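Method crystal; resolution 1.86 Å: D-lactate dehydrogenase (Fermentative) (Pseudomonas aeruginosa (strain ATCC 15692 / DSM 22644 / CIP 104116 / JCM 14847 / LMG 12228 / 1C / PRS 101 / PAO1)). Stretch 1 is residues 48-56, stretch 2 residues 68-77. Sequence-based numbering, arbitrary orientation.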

# COMPACT_ATOMS: atom_id res chain seq x y z
N ALA B 48 26.48 10.11 -5.07
CA ALA B 48 27.04 9.16 -4.12
C ALA B 48 27.29 9.77 -2.76
O ALA B 48 27.58 10.94 -2.66
CB ALA B 48 28.33 8.60 -4.67
N HIS B 49 27.18 8.94 -1.73
CA HIS B 49 27.58 9.29 -0.38
C HIS B 49 29.07 9.57 -0.28
O HIS B 49 29.88 8.90 -0.91
CB HIS B 49 27.27 8.18 0.62
CG HIS B 49 25.83 7.81 0.70
ND1 HIS B 49 24.80 8.72 0.55
CD2 HIS B 49 25.24 6.60 0.93
CE1 HIS B 49 23.64 8.09 0.68
NE2 HIS B 49 23.88 6.81 0.92
N LEU B 50 29.42 10.51 0.59
CA LEU B 50 30.80 10.67 0.97
C LEU B 50 31.22 9.58 1.97
O LEU B 50 30.55 9.32 2.97
CB LEU B 50 31.00 12.04 1.62
CG LEU B 50 32.40 12.29 2.17
CD1 LEU B 50 33.43 12.31 1.05
CD2 LEU B 50 32.39 13.62 2.94
N GLN B 51 32.34 8.94 1.67
CA GLN B 51 32.93 7.92 2.54
C GLN B 51 34.38 7.71 2.03
O GLN B 51 34.80 8.31 0.98
CB GLN B 51 32.11 6.64 2.40
CG GLN B 51 31.82 6.33 0.93
CD GLN B 51 30.90 5.14 0.77
OE1 GLN B 51 29.98 4.96 1.55
NE2 GLN B 51 31.15 4.32 -0.24
N ALA B 52 35.13 6.87 2.74
CA ALA B 52 36.56 6.67 2.44
C ALA B 52 36.83 6.48 0.93
O ALA B 52 37.69 7.14 0.34
CB ALA B 52 37.12 5.52 3.26
N ASP B 53 36.03 5.65 0.28
CA ASP B 53 36.29 5.30 -1.12
C ASP B 53 35.66 6.23 -2.19
O ASP B 53 35.87 6.01 -3.38
CB ASP B 53 35.89 3.85 -1.37
CG ASP B 53 34.40 3.68 -1.73
OD1 ASP B 53 33.53 4.25 -1.03
OD2 ASP B 53 34.10 2.95 -2.71
N THR B 54 34.89 7.24 -1.79
CA THR B 54 34.38 8.28 -2.72
C THR B 54 35.01 9.68 -2.47
O THR B 54 34.75 10.65 -3.22
CB THR B 54 32.87 8.44 -2.57
OG1 THR B 54 32.54 8.77 -1.21
CG2 THR B 54 32.17 7.13 -2.96
N ALA B 55 35.83 9.79 -1.43
CA ALA B 55 36.47 11.07 -1.08
C ALA B 55 37.33 11.59 -2.25
O ALA B 55 37.45 12.82 -2.48
CB ALA B 55 37.31 10.91 0.17
N VAL B 56 37.88 10.64 -3.00
CA VAL B 56 38.72 10.94 -4.14
C VAL B 56 38.00 11.83 -5.17
O VAL B 56 38.64 12.58 -5.90
CB VAL B 56 39.26 9.62 -4.78
CG1 VAL B 56 38.14 8.74 -5.31
CG2 VAL B 56 40.32 9.94 -5.84
N VAL B 68 23.86 15.13 6.41
CA VAL B 68 24.12 14.36 7.65
C VAL B 68 24.44 12.85 7.49
O VAL B 68 24.92 12.20 8.42
CB VAL B 68 22.97 14.50 8.66
CG1 VAL B 68 22.75 15.93 9.05
CG2 VAL B 68 21.67 13.87 8.12
N ASN B 69 24.19 12.32 6.34
CA ASN B 69 24.38 10.91 6.10
C ASN B 69 25.73 10.67 5.42
O ASN B 69 26.09 9.53 5.02
CB ASN B 69 23.21 10.36 5.26
CG ASN B 69 23.01 11.13 3.97
OD1 ASN B 69 23.35 12.31 3.87
ND2 ASN B 69 22.45 10.48 2.98
N ASP B 70 26.46 11.76 5.19
CA ASP B 70 27.81 11.67 4.67
C ASP B 70 28.82 11.36 5.80
O ASP B 70 28.67 11.77 6.96
CB ASP B 70 28.18 12.97 3.96
CG ASP B 70 27.47 13.13 2.62
OD1 ASP B 70 27.50 12.17 1.81
OD2 ASP B 70 26.92 14.22 2.34
N ASP B 71 29.85 10.62 5.46
CA ASP B 71 30.82 10.19 6.46
C ASP B 71 31.97 11.23 6.54
O ASP B 71 32.74 11.33 5.60
CB ASP B 71 31.36 8.81 6.08
CG ASP B 71 32.37 8.28 7.07
OD1 ASP B 71 32.64 8.91 8.14
OD2 ASP B 71 32.91 7.21 6.75
N LEU B 72 32.01 11.98 7.64
CA LEU B 72 33.09 12.96 7.89
C LEU B 72 33.89 12.61 9.15
O LEU B 72 34.20 13.48 10.05
CB LEU B 72 32.48 14.37 8.00
CG LEU B 72 32.01 14.92 6.64
CD1 LEU B 72 31.05 16.10 6.82
CD2 LEU B 72 33.22 15.32 5.81
N SER B 73 34.21 11.32 9.24
CA SER B 73 35.09 10.82 10.31
C SER B 73 36.52 11.19 9.92
O SER B 73 36.77 11.61 8.78
CB SER B 73 34.92 9.27 10.48
OG SER B 73 35.11 8.67 9.22
N ARG B 74 37.45 11.04 10.85
CA ARG B 74 38.87 11.37 10.60
C ARG B 74 39.43 10.82 9.29
O ARG B 74 40.02 11.58 8.52
CB ARG B 74 39.76 10.97 11.78
CG ARG B 74 41.25 11.08 11.47
CD ARG B 74 42.15 10.67 12.65
NE ARG B 74 42.31 11.79 13.60
CZ ARG B 74 43.05 12.90 13.38
NH1 ARG B 74 43.74 13.06 12.26
NH2 ARG B 74 43.09 13.86 14.31
N PRO B 75 39.24 9.51 9.00
CA PRO B 75 39.84 9.06 7.74
C PRO B 75 39.38 9.82 6.49
O PRO B 75 40.15 10.02 5.52
CB PRO B 75 39.42 7.57 7.67
CG PRO B 75 39.32 7.14 9.11
CD PRO B 75 38.87 8.38 9.88
N VAL B 76 38.11 10.20 6.47
CA VAL B 76 37.59 10.89 5.30
C VAL B 76 38.12 12.33 5.23
O VAL B 76 38.47 12.82 4.16
CB VAL B 76 36.06 10.90 5.28
CG1 VAL B 76 35.59 11.77 4.12
CG2 VAL B 76 35.53 9.46 5.14
N LEU B 77 38.15 12.99 6.37
CA LEU B 77 38.64 14.38 6.45
C LEU B 77 40.12 14.47 5.98
O LEU B 77 40.48 15.34 5.14
CB LEU B 77 38.51 14.86 7.89
CG LEU B 77 37.09 15.07 8.41
CD1 LEU B 77 37.03 15.10 9.94
CD2 LEU B 77 36.48 16.34 7.80

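What holds the two stretches in register? Leu-50 uses both polar atoms of its backbone. Leu-50 N donates to Asp-70 OD1 at 2.8 Å, with an N-H...O angle of 175°, so the hydrogen points almost straight at the carboxylate. Leu-50 O accepts from Asp-71 N at 2.9 Å and 160°. The partners are consecutive residues, one offering a side chain and the other its backbone, so Leu-50 is clamped from both its amide and its carbonyl.

How is the Asp-70 carboxylate satisfied? OD1 takes the Leu-50 amide and a further hydrogen bond elsewhere in the structure, while OD2 is bonded to a residue adjoining one of the stretches. Neither oxygen of this buried side chain is left without a partner.

Does Asp-71 fare as well? Its side chain turns to its own stretch: Asp-71 OD1 accepts hydrogen bonds from Ser-73 N at 3.1 Å and Ser-73 OG at 2.7 Å, just before the helix begins. Asp-71 O, by contrast, is buried by the contact and has no partner anywhere in the model.

How are the polar atoms on either side of Leu-50 in sequence satisfied? Thr-54 OG1 donates to His-49 O at 2.7 Å and accepts from Gln-51 N at 2.9 Å, bridging the residues that flank Leu-50. Gln-51 O receives Thr-54 N at 3.0 Å and a weak bond from Ala-55 N. The His-49 ring meets Asn-69 obliquely, His-49 CE1 lying 3.5 Å from Asn-69 ND2; both ring nitrogens are hydrogen-bonded elsewhere.

Where does the apolar packing lie? The Leu-50 CA-to-CB bond points toward the second stretch, and the side chain's CD2 lies 3.4 Å from Leu-72 CD2 and its CG 3.8 Å from Val-76 CG1. Val-76 CG2 instead approaches backbone, 3.6 Å from Ala-52 N.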